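Local coordinates for protein putative peptidase (PDB 4L8K) that probably hydrolyses peptide bonds as a serine peptidase of family S41, at residues 16-19 against 20-24; 80-83 against 84-88; 112-115 against 116-120; 216-219 against 220-223; 297-301 against 302-306. All coordinates share one frame; numbering follows the deposited sequence.

Contact 1: 16-19 against 20-24; sequences WRIM and DENYC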
# COMPACT_ATOMS: atom_id res chain seq x y z
N TRP A 16 11.82 -18.05 -15.85
CA TRP A 16 12.07 -16.96 -16.80
C TRP A 16 10.82 -16.70 -17.68
O TRP A 16 10.44 -15.55 -17.89
CB TRP A 16 13.31 -17.26 -17.68
CG TRP A 16 13.67 -16.08 -18.54
CD1 TRP A 16 14.43 -15.00 -18.17
CD2 TRP A 16 13.10 -15.75 -19.82
NE1 TRP A 16 14.45 -14.06 -19.19
CE2 TRP A 16 13.64 -14.50 -20.21
CE3 TRP A 16 12.26 -16.43 -20.73
CZ2 TRP A 16 13.38 -13.93 -21.47
CZ3 TRP A 16 12.00 -15.86 -21.96
CH2 TRP A 16 12.54 -14.62 -22.32
N ARG A 17 10.20 -17.79 -18.17
CA ARG A 17 9.01 -17.79 -19.02
C ARG A 17 7.78 -17.24 -18.28
O ARG A 17 7.03 -16.44 -18.85
CB ARG A 17 8.73 -19.20 -19.56
CG ARG A 17 8.62 -19.27 -21.09
CD ARG A 17 8.27 -20.66 -21.58
NE ARG A 17 6.88 -20.73 -22.06
CZ ARG A 17 5.84 -21.05 -21.30
NH1 ARG A 17 6.00 -21.32 -20.01
NH2 ARG A 17 4.62 -21.08 -21.82
N ILE A 18 7.59 -17.65 -16.99
CA ILE A 18 6.47 -17.17 -16.17
C ILE A 18 6.56 -15.64 -16.04
O ILE A 18 5.54 -14.95 -16.21
CB ILE A 18 6.39 -17.89 -14.79
CG1 ILE A 18 5.94 -19.36 -14.97
CG2 ILE A 18 5.44 -17.14 -13.83
CD1 ILE A 18 6.20 -20.28 -13.79
N MSE A 19 7.78 -15.11 -15.77
CA MSE A 19 8.03 -13.68 -15.66
C MSE A 19 7.83 -12.99 -16.99
O MSE A 19 7.11 -12.00 -17.06
CB MSE A 19 9.44 -13.44 -15.13
CG MSE A 19 9.57 -13.65 -13.63
SE MSE A 19 8.83 -12.17 -12.65
CE MSE A 19 10.12 -10.78 -13.04
N ASP A 20 8.44 -13.55 -18.06
CA ASP A 20 8.37 -13.00 -19.42
C ASP A 20 6.94 -12.79 -19.91
O ASP A 20 6.65 -11.76 -20.51
CB ASP A 20 9.10 -13.94 -20.39
CG ASP A 20 9.31 -13.36 -21.77
OD1 ASP A 20 9.95 -12.29 -21.88
OD2 ASP A 20 8.87 -13.99 -22.75
N GLU A 21 6.05 -13.74 -19.62
CA GLU A 21 4.68 -13.71 -20.10
C GLU A 21 3.67 -13.05 -19.16
O GLU A 21 2.63 -12.61 -19.66
CB GLU A 21 4.21 -15.15 -20.40
CG GLU A 21 5.07 -15.82 -21.48
CD GLU A 21 4.83 -17.28 -21.81
OE1 GLU A 21 4.06 -17.96 -21.09
OE2 GLU A 21 5.44 -17.75 -22.79
N ASN A 22 3.95 -12.98 -17.84
CA ASN A 22 2.97 -12.46 -16.86
C ASN A 22 3.41 -11.21 -16.09
O ASN A 22 2.52 -10.51 -15.57
CB ASN A 22 2.60 -13.55 -15.86
CG ASN A 22 2.06 -14.79 -16.53
OD1 ASN A 22 0.90 -14.84 -16.94
ND2 ASN A 22 2.91 -15.78 -16.71
N TYR A 23 4.72 -10.92 -15.99
CA TYR A 23 5.20 -9.72 -15.27
C TYR A 23 4.74 -8.46 -16.02
O TYR A 23 4.91 -8.37 -17.24
CB TYR A 23 6.72 -9.76 -15.06
CG TYR A 23 7.21 -8.70 -14.10
CD1 TYR A 23 7.01 -8.82 -12.73
CD2 TYR A 23 7.83 -7.55 -14.57
CE1 TYR A 23 7.44 -7.84 -11.85
CE2 TYR A 23 8.26 -6.55 -13.69
CZ TYR A 23 8.06 -6.70 -12.33
OH TYR A 23 8.46 -5.72 -11.46
N CYS A 24 4.08 -7.54 -15.31
CA CYS A 24 3.41 -6.36 -15.88
C CYS A 24 4.25 -5.09 -15.98
O CYS A 24 3.77 -4.15 -16.62
CB CYS A 24 2.14 -6.06 -15.08
SG CYS A 24 0.98 -7.43 -14.97
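W16 and D20 meet one turn apart near the C-terminal end of the alpha-helix 8-22, where i to i+4 spacing brings side chains together. With CG anti to the backbone N (chi1 -173°), the W16 indole reaches forward along the helix toward D20. D20 CB sits over one face of it, 4.0 Å from the centroid of the six-membered ring, a CH-pi contact, and the carboxylate lies only 20° from the ring plane. The polar ends look elsewhere: W16 NE1 donates to W33 O, and D20 OD1 accepts from H190 NE2.

R17, poorly ordered, and E21 make a surface salt bridge. E21 OE1 stands 3.3 Å from R17 NH2 but above the guanidinium plane, so charge attraction acts without a directed N-H. N22 suits the helix end because its amide can turn back: ND2 donates to I18 O at 2.8 Å, in the carbonyl plane on a lone pair. Y23 leaves the helix, although its N still bonds M19 O, and its hydroxyl reaches D66. Selenomethionine M19, bent at chi2 and chi3, makes a Met-aromatic contact, its SE lying obliquely 4.7 Å from the Y23 ring centroid and its CE over the ring face, 3.7 Å from Y23 CG.

Contact 2: 80-83 against 84-88; sequences YWAW and YEDYP. With MPD ((4S)-2-methyl-2,4-pentanediol), chain F.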
# COMPACT_ATOMS: atom_id res chain seq x y z
N TYR A 80 13.36 -8.50 -2.59
CA TYR A 80 14.10 -7.28 -2.88
C TYR A 80 13.48 -6.28 -1.88
O TYR A 80 12.57 -5.52 -2.23
CB TYR A 80 14.03 -6.87 -4.36
CG TYR A 80 14.76 -5.58 -4.65
CD1 TYR A 80 16.11 -5.57 -4.97
CD2 TYR A 80 14.09 -4.35 -4.59
CE1 TYR A 80 16.79 -4.38 -5.23
CE2 TYR A 80 14.76 -3.15 -4.86
CZ TYR A 80 16.11 -3.17 -5.15
OH TYR A 80 16.77 -1.99 -5.42
N TRP A 81 13.91 -6.34 -0.60
CA TRP A 81 13.27 -5.51 0.40
C TRP A 81 13.90 -4.17 0.57
O TRP A 81 13.31 -3.35 1.29
CB TRP A 81 13.03 -6.25 1.71
CG TRP A 81 11.85 -7.18 1.58
CD1 TRP A 81 10.93 -7.20 0.57
CD2 TRP A 81 11.49 -8.24 2.48
NE1 TRP A 81 10.01 -8.21 0.78
CE2 TRP A 81 10.34 -8.87 1.95
CE3 TRP A 81 12.06 -8.76 3.66
CZ2 TRP A 81 9.72 -9.96 2.58
CZ3 TRP A 81 11.45 -9.83 4.28
CH2 TRP A 81 10.31 -10.43 3.73
N ALA A 82 14.95 -3.86 -0.24
CA ALA A 82 15.54 -2.52 -0.39
C ALA A 82 14.43 -1.57 -0.88
O ALA A 82 14.45 -0.40 -0.57
CB ALA A 82 16.69 -2.56 -1.39
N TRP A 83 13.39 -2.10 -1.56
CA TRP A 83 12.22 -1.34 -2.00
C TRP A 83 11.56 -0.64 -0.79
O TRP A 83 11.10 0.51 -0.92
CB TRP A 83 11.24 -2.30 -2.69
CG TRP A 83 9.87 -1.76 -3.05
CD1 TRP A 83 8.80 -1.64 -2.22
CD2 TRP A 83 9.37 -1.55 -4.39
NE1 TRP A 83 7.68 -1.26 -2.93
CE2 TRP A 83 8.02 -1.16 -4.27
CE3 TRP A 83 9.95 -1.60 -5.67
CZ2 TRP A 83 7.22 -0.86 -5.39
CZ3 TRP A 83 9.18 -1.24 -6.77
CH2 TRP A 83 7.83 -0.90 -6.63
N TYR A 84 11.53 -1.33 0.38
CA TYR A 84 10.92 -0.79 1.61
C TYR A 84 11.95 -0.15 2.53
O TYR A 84 11.71 0.93 3.04
CB TYR A 84 10.18 -1.89 2.37
CG TYR A 84 9.07 -2.51 1.57
CD1 TYR A 84 7.84 -1.88 1.43
CD2 TYR A 84 9.24 -3.76 0.96
CE1 TYR A 84 6.80 -2.45 0.70
CE2 TYR A 84 8.21 -4.35 0.23
CZ TYR A 84 7.00 -3.68 0.08
OH TYR A 84 5.98 -4.23 -0.65
N GLU A 85 13.08 -0.83 2.72
CA GLU A 85 14.16 -0.50 3.65
C GLU A 85 14.97 0.70 3.22
O GLU A 85 15.66 1.26 4.08
CB GLU A 85 15.10 -1.71 3.84
CG GLU A 85 14.44 -2.94 4.43
CD GLU A 85 15.18 -4.27 4.35
OE1 GLU A 85 16.27 -4.34 3.73
OE2 GLU A 85 14.65 -5.26 4.90
N ASP A 86 14.90 1.13 1.94
CA ASP A 86 15.63 2.33 1.50
C ASP A 86 14.93 3.60 1.98
O ASP A 86 15.48 4.69 1.85
CB ASP A 86 15.79 2.37 -0.02
CG ASP A 86 16.87 1.43 -0.58
OD1 ASP A 86 17.58 0.77 0.24
OD2 ASP A 86 16.96 1.31 -1.81
N TYR A 87 13.73 3.46 2.55
CA TYR A 87 12.91 4.56 3.10
C TYR A 87 12.93 4.48 4.62
O TYR A 87 13.00 3.36 5.15
CB TYR A 87 11.47 4.45 2.58
CG TYR A 87 11.36 4.69 1.08
CD1 TYR A 87 11.80 3.73 0.17
CD2 TYR A 87 10.76 5.85 0.58
CE1 TYR A 87 11.74 3.96 -1.20
CE2 TYR A 87 10.65 6.06 -0.79
CZ TYR A 87 11.14 5.11 -1.67
OH TYR A 87 11.06 5.30 -3.02
N PRO A 88 12.80 5.62 5.36
CA PRO A 88 12.78 5.53 6.84
C PRO A 88 11.51 4.82 7.31
O PRO A 88 10.52 4.75 6.56
CB PRO A 88 12.82 6.99 7.28
CG PRO A 88 13.25 7.78 6.04
CD PRO A 88 12.67 7.02 4.91
C1 MPD F . 4.38 -8.69 -1.77
C2 MPD F . 4.76 -7.67 -0.72
O2 MPD F . 5.74 -6.80 -1.31
CM MPD F . 3.56 -6.84 -0.35
C3 MPD F . 5.34 -8.36 0.54
C4 MPD F . 6.16 -9.62 0.17
O4 MPD F . 7.37 -9.32 -0.54
C5 MPD F . 6.42 -10.49 1.37
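The backbone of 80-88 turns into the short helix 82-85 with W81 O accepting from both Y84 N (2.8 Å) and E85 N (2.9 Å), and A82 O then accepts from D86 N. This turn gathers W81, W83 and Y84 into an aromatic cluster with Y84 in the middle. W83 presents its edge to one face of the Y84 ring: W83 CD1 stands 3.4 Å above the centre of that ring, with the planes 65° apart. On its other contact Y84 is itself the edge, directed at the face of W81 in an offset edge-to-face pair, where Y84 CD2 comes 3.9 Å from W81 CD1. The Y84 ring is brought there by CG lying anti to its carbonyl carbon (chi1 -60°).

W81 NE1 donates to O4 of a bound methylpentanediol at 3.2 Å, and Y84 OH bonds its O2 at 2.7 Å. W83 NE1 donates to G246 O, while R219 bonds W83 O and makes cation-pi contacts with the W83 and Y87 rings. Replacing Y84 with an alanine would probably leave W83 CD1 without its ring face and the diol O2 without its phenol partner. Tryptophan and tyrosine suit this place because they pack as apolar surfaces yet hold hydrogen-bonding groups at their edges. The diol, probably from the crystallisation liquor, thus occupies a spot that offers both apolar ring surfaces and hydrogen-bonding groups.

Contact 3: 112-115 against 116-120; sequences YKRL and ADDQI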
# COMPACT_ATOMS: atom_id res chain seq x y z
N TYR A 112 -9.03 4.10 18.24
CA TYR A 112 -9.35 5.50 18.01
C TYR A 112 -9.40 6.30 19.31
O TYR A 112 -9.71 5.77 20.37
CB TYR A 112 -10.62 5.67 17.16
CG TYR A 112 -11.92 5.25 17.82
CD1 TYR A 112 -12.33 3.90 17.83
CD2 TYR A 112 -12.80 6.19 18.34
CE1 TYR A 112 -13.55 3.52 18.41
CE2 TYR A 112 -14.03 5.82 18.90
CZ TYR A 112 -14.40 4.48 18.93
OH TYR A 112 -15.62 4.15 19.50
N LYS A 113 -9.05 7.57 19.21
CA LYS A 113 -8.99 8.48 20.35
C LYS A 113 -9.02 9.94 19.90
O LYS A 113 -8.42 10.29 18.89
CB LYS A 113 -7.70 8.22 21.15
CG LYS A 113 -7.66 8.85 22.52
CD LYS A 113 -6.36 8.60 23.20
CE LYS A 113 -6.30 9.23 24.56
NZ LYS A 113 -5.11 8.74 25.31
N ARG A 114 -9.63 10.81 20.73
CA ARG A 114 -9.64 12.25 20.48
C ARG A 114 -8.33 12.86 21.01
O ARG A 114 -7.89 12.55 22.12
CB ARG A 114 -10.86 12.95 21.12
CG ARG A 114 -12.15 12.58 20.44
CD ARG A 114 -13.33 13.42 20.90
NE ARG A 114 -13.48 13.45 22.36
CZ ARG A 114 -14.61 13.15 23.00
NH1 ARG A 114 -15.69 12.77 22.32
NH2 ARG A 114 -14.68 13.26 24.31
N LEU A 115 -7.73 13.73 20.20
CA LEU A 115 -6.51 14.45 20.56
C LEU A 115 -6.76 15.98 20.55
O LEU A 115 -7.81 16.43 20.07
CB LEU A 115 -5.36 14.08 19.57
CG LEU A 115 -5.01 12.59 19.36
CD1 LEU A 115 -3.93 12.46 18.28
CD2 LEU A 115 -4.56 11.94 20.67
N ALA A 116 -5.78 16.76 21.05
CA ALA A 116 -5.73 18.22 21.06
C ALA A 116 -7.04 18.85 21.63
O ALA A 116 -7.80 19.53 20.91
CB ALA A 116 -5.46 18.72 19.65
N ASP A 117 -7.26 18.65 22.94
CA ASP A 117 -8.42 19.16 23.69
C ASP A 117 -9.75 18.80 22.98
O ASP A 117 -10.66 19.63 22.83
CB ASP A 117 -8.30 20.68 23.97
CG ASP A 117 -9.21 21.24 25.08
OD1 ASP A 117 -9.63 20.46 25.97
OD2 ASP A 117 -9.47 22.46 25.07
N ASP A 118 -9.83 17.53 22.52
CA ASP A 118 -10.98 16.89 21.87
C ASP A 118 -11.38 17.54 20.53
O ASP A 118 -12.49 17.29 20.05
CB ASP A 118 -12.19 16.87 22.84
CG ASP A 118 -11.90 16.10 24.12
OD1 ASP A 118 -11.56 14.90 24.03
OD2 ASP A 118 -12.00 16.70 25.21
N GLN A 119 -10.47 18.30 19.88
CA GLN A 119 -10.74 18.96 18.59
C GLN A 119 -10.44 18.06 17.42
O GLN A 119 -10.95 18.33 16.32
CB GLN A 119 -9.91 20.24 18.43
CG GLN A 119 -10.24 21.37 19.44
CD GLN A 119 -9.27 22.53 19.35
OE1 GLN A 119 -9.56 23.60 18.79
NE2 GLN A 119 -8.06 22.34 19.86
N ILE A 120 -9.56 17.04 17.63
CA ILE A 120 -9.11 16.17 16.54
C ILE A 120 -9.36 14.70 16.85
O ILE A 120 -8.99 14.20 17.91
CB ILE A 120 -7.59 16.46 16.28
CG1 ILE A 120 -7.45 17.85 15.57
CG2 ILE A 120 -6.90 15.32 15.45
CD1 ILE A 120 -6.11 18.37 15.53
O HOH W 1 -8.24 15.37 23.42
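R114 and L115 end the first strand of a beta-hairpin and meet D118 and I120 across a type I' turn, A116 to Q119, that leads from strand 110-115 into strand 120-125. The R114 chain bends at chi3 (-52°), bringing NE to D118 OD1 at 2.9 Å in a salt bridge that is also a hydrogen bond. The oxygen lies close to the guanidinium plane, yet NE meets it from above the carboxylate plane, and the two flat groups stand 89° apart. R114 NH1 bonds H143 O, tying the turn to the end of helix 134-143. A water accepts from D118 N at 2.8 Å and gives weak bonds to R114 O and D118 OD1.

L115 follows, in an antiparallel hydrogen-bonded pair with I120: L115 N donates to I120 O at 2.7 Å and I120 N to L115 O at 3.1 Å. Both residues put apolar side chains on the same face of the sheet, and I120 packs there against I307, L310 and L311 of helix 301-311. Opposite L115 stand both Q119 and I120, a classic beta bulge. D117 and D118 have positive phi, which type I' turns require and aspartate tolerates better than most residues. Q119 holds the turn twice, its N and its NE2 reaching A116 O from opposite faces of the carbonyl plane, the NE2 bond being 3.0 Å long.

Contact 4: 216-219 against 220-223; sequences LTNR and HSYS. With PO4 (phosphate ion), chain E.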
# COMPACT_ATOMS: atom_id res chain seq x y z
N LEU A 216 -2.44 9.38 6.94
CA LEU A 216 -1.01 9.22 7.21
C LEU A 216 -0.48 7.98 6.53
O LEU A 216 -1.07 6.91 6.67
CB LEU A 216 -0.69 9.17 8.72
CG LEU A 216 -1.21 10.30 9.64
CD1 LEU A 216 -0.54 10.23 11.00
CD2 LEU A 216 -0.97 11.72 9.04
N THR A 217 0.60 8.12 5.74
CA THR A 217 1.18 7.01 5.00
C THR A 217 2.70 6.91 5.21
O THR A 217 3.36 7.89 5.55
CB THR A 217 0.88 7.13 3.47
OG1 THR A 217 1.49 8.30 2.95
CG2 THR A 217 -0.59 7.16 3.15
N ASN A 218 3.25 5.71 4.98
CA ASN A 218 4.68 5.46 4.99
C ASN A 218 4.96 4.36 3.97
O ASN A 218 4.02 3.85 3.37
CB ASN A 218 5.25 5.16 6.40
CG ASN A 218 4.81 3.88 7.05
OD1 ASN A 218 4.00 3.11 6.52
ND2 ASN A 218 5.32 3.64 8.24
N ARG A 219 6.23 4.03 3.72
CA ARG A 219 6.63 2.99 2.78
C ARG A 219 6.01 1.63 3.14
O ARG A 219 5.84 0.77 2.27
CB ARG A 219 8.17 2.87 2.70
CG ARG A 219 8.69 2.15 1.46
CD ARG A 219 8.22 2.78 0.15
NE ARG A 219 8.89 2.06 -0.92
CZ ARG A 219 8.72 2.25 -2.21
NH1 ARG A 219 7.75 3.03 -2.66
NH2 ARG A 219 9.47 1.59 -3.08
N HIS A 220 5.65 1.44 4.40
CA HIS A 220 5.04 0.21 4.83
C HIS A 220 3.51 0.25 4.70
O HIS A 220 2.86 -0.66 5.19
CB HIS A 220 5.51 -0.16 6.22
CG HIS A 220 6.90 -0.72 6.19
ND1 HIS A 220 7.98 0.04 6.57
CD2 HIS A 220 7.35 -1.93 5.79
CE1 HIS A 220 9.05 -0.73 6.42
NE2 HIS A 220 8.73 -1.91 5.92
N SER A 221 2.94 1.25 3.95
CA SER A 221 1.53 1.34 3.54
C SER A 221 1.50 0.80 2.11
O SER A 221 2.06 1.43 1.21
CB SER A 221 1.00 2.78 3.60
OG SER A 221 1.07 3.36 4.89
N TYR A 222 0.98 -0.41 1.89
CA TYR A 222 1.02 -0.97 0.55
C TYR A 222 -0.10 -1.96 0.30
O TYR A 222 -0.87 -2.27 1.21
CB TYR A 222 2.40 -1.62 0.26
CG TYR A 222 2.82 -2.67 1.27
CD1 TYR A 222 2.39 -3.99 1.15
CD2 TYR A 222 3.65 -2.34 2.33
CE1 TYR A 222 2.79 -4.96 2.07
CE2 TYR A 222 4.07 -3.31 3.25
CZ TYR A 222 3.65 -4.62 3.09
OH TYR A 222 4.02 -5.61 3.98
N SER A 223 -0.17 -2.46 -0.97
CA SER A 223 -1.16 -3.40 -1.50
C SER A 223 -2.57 -2.79 -1.38
O SER A 223 -2.73 -1.71 -1.94
CB SER A 223 -1.02 -4.77 -0.85
OG SER A 223 0.26 -5.28 -1.22
P PO4 E . 0.49 -7.08 -4.46
O1 PO4 E . 0.30 -7.22 -5.96
O2 PO4 E . 0.12 -5.62 -4.04
O3 PO4 E . -0.43 -8.11 -3.74
O4 PO4 E . 1.97 -7.33 -4.12
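S221 and N218 close a type I beta turn through a pair of hydrogen bonds, S221 N to N218 O at 2.9 Å and N218 N to S221 OG at 3.2 Å, the latter nearly straight. S221 OG donates in turn to V154 O, and serine suits the place because one small hydroxyl both accepts and donates. N218 CG takes the crowded position between backbone N and carbonyl carbon (chi1 67°), which sets OD1 beside the turn; there it receives a weak bond from H220 N and a bond from D156 N. An alanine in place of S221 is likely to leave both N218 N and V154 O without their hydroxyl partner in a buried setting.

The packing is slighter: H220 CB rests 3.6 Å from N218 OD1, and the edge of the Y222 ring points CD2 at R219 O, 3.8 Å away. Among ligand contacts, S223 OG bonds O2 of a phosphate ion at 2.8 Å; the ion, probably from the crystallisation liquor, is also bonded by H68, S249, G250, R264 and S266.

The turn leaves strand 213-217, where L216 lies between strand 149-153 and helix 301-311, and delivers S223 to the N-cap position of helix 224-232.

Contact 5: 297-301 against 302-306; sequences KGRDT and IIEAA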
# COMPACT_ATOMS: atom_id res chain seq x y z
N LYS A 297 11.90 13.34 22.17
CA LYS A 297 10.89 14.08 22.93
C LYS A 297 9.60 13.25 23.07
O LYS A 297 8.63 13.74 23.62
CB LYS A 297 10.58 15.43 22.27
CG LYS A 297 11.73 16.43 22.30
CD LYS A 297 11.37 17.67 21.52
CE LYS A 297 12.58 18.26 20.83
NZ LYS A 297 12.19 19.12 19.68
N GLY A 298 9.63 12.01 22.56
CA GLY A 298 8.51 11.06 22.52
C GLY A 298 7.39 11.51 21.60
O GLY A 298 6.23 11.13 21.79
N ARG A 299 7.75 12.33 20.58
CA ARG A 299 6.80 12.91 19.62
C ARG A 299 6.86 12.27 18.26
O ARG A 299 7.93 11.86 17.80
CB ARG A 299 7.08 14.41 19.45
CG ARG A 299 6.66 15.29 20.62
CD ARG A 299 7.37 16.63 20.54
NE ARG A 299 7.18 17.32 19.26
CZ ARG A 299 6.25 18.25 19.02
NH1 ARG A 299 5.40 18.61 19.98
NH2 ARG A 299 6.17 18.82 17.84
N ASP A 300 5.70 12.23 17.58
CA ASP A 300 5.59 11.73 16.22
C ASP A 300 5.45 12.97 15.34
O ASP A 300 4.41 13.61 15.38
CB ASP A 300 4.38 10.75 16.08
CG ASP A 300 4.22 10.07 14.73
OD1 ASP A 300 4.40 10.74 13.69
OD2 ASP A 300 3.87 8.86 14.70
N THR A 301 6.49 13.31 14.59
CA THR A 301 6.53 14.49 13.70
C THR A 301 5.32 14.53 12.75
O THR A 301 4.76 15.61 12.53
CB THR A 301 7.85 14.51 12.90
OG1 THR A 301 8.91 14.13 13.77
CG2 THR A 301 8.16 15.88 12.30
N ILE A 302 4.91 13.35 12.22
CA ILE A 302 3.82 13.23 11.27
C ILE A 302 2.48 13.50 11.97
O ILE A 302 1.71 14.32 11.46
CB ILE A 302 3.87 11.86 10.51
CG1 ILE A 302 5.28 11.67 9.89
CG2 ILE A 302 2.78 11.83 9.43
CD1 ILE A 302 5.56 10.30 9.22
N ILE A 303 2.22 12.88 13.14
CA ILE A 303 0.97 13.15 13.87
C ILE A 303 0.91 14.65 14.24
O ILE A 303 -0.13 15.28 14.05
CB ILE A 303 0.76 12.22 15.09
CG1 ILE A 303 0.65 10.73 14.65
CG2 ILE A 303 -0.50 12.64 15.92
CD1 ILE A 303 0.64 9.67 15.85
N GLU A 304 2.05 15.23 14.72
CA GLU A 304 2.11 16.64 15.13
C GLU A 304 1.84 17.60 13.96
O GLU A 304 1.08 18.55 14.14
CB GLU A 304 3.45 16.98 15.78
CG GLU A 304 3.68 16.27 17.10
CD GLU A 304 2.75 16.61 18.25
OE1 GLU A 304 2.09 17.67 18.21
OE2 GLU A 304 2.71 15.82 19.21
N ALA A 305 2.42 17.34 12.77
CA ALA A 305 2.20 18.16 11.58
C ALA A 305 0.73 18.09 11.15
O ALA A 305 0.15 19.12 10.83
CB ALA A 305 3.11 17.71 10.44
N ALA A 306 0.12 16.88 11.24
CA ALA A 306 -1.28 16.65 10.89
C ALA A 306 -2.19 17.42 11.87
O ALA A 306 -3.13 18.10 11.43
CB ALA A 306 -1.58 15.15 10.91
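D300 is the N-cap of helix 301-311, and its side chain reaches forward over the first turn to meet I302 and I303. This is the tight, buried part of the contact. A chi1 of -175°, which sets CG beside the carbonyl carbon, lets D300 OD1 accept from I303 N at 3.1 Å and, more weakly, from I302 N at 3.0 Å, so one oxygen serves two amides that have no earlier helical carbonyl to bond. I303 N approaches from well above the carboxylate plane. The other oxygen, OD2, pairs with R155 in a salt bridge. Aspartate suits a helix start, where its charge would probably be favoured by the positive end of the helix dipole. I303 packs its CG1 3.6 Å from D300 CG, and both isoleucines also press on L216 of strand 213-217, as apolar residues on a helix that covers a sheet should. Regular helix bonds follow: E304 N to D300 O at 2.9 Å and A305 N to T301 O.

The looser side, partly open to solvent, belongs to R299 and E304. Before them G298 ends helix 292-296 in a Schellman motif, its positive phi being easy for glycine. The R299 guanidinium and the E304 carboxylate are stacked, with planes 16° apart, and the long salt bridge from R299 NH1 to E304 OE1 at 3.9 Å is held by charge alone. The firmer partners are outside, R299 NE in a salt bridge with D294 and E304 OE2 bonding Y99 OH. E304 CG lies over one face of the guanidinium, 3.6 Å from R299 NH2.

Overall arrangement
The five contacts follow one another in series along the chain. Contact 1, on helix 8-22, lies at one end of the molecule, its centre about 49 Å from that of contact 3, on the opposite side of the chain's centre. Contacts 2 and 4 touch in the middle, centres about 12 Å apart, through R219, Y84 and Y222, near the bound diol and phosphate. Contacts 3 and 4 both reach the mixed seven-stranded sheet, and contact 5 begins helix 301-311, which packs on it: L216 touches I302, I303 and A306, and L115 meets I303. Contacts 2 and 4 thus join the end of the sheet to helix 82-85, beside bound molecules that may mark a pocket.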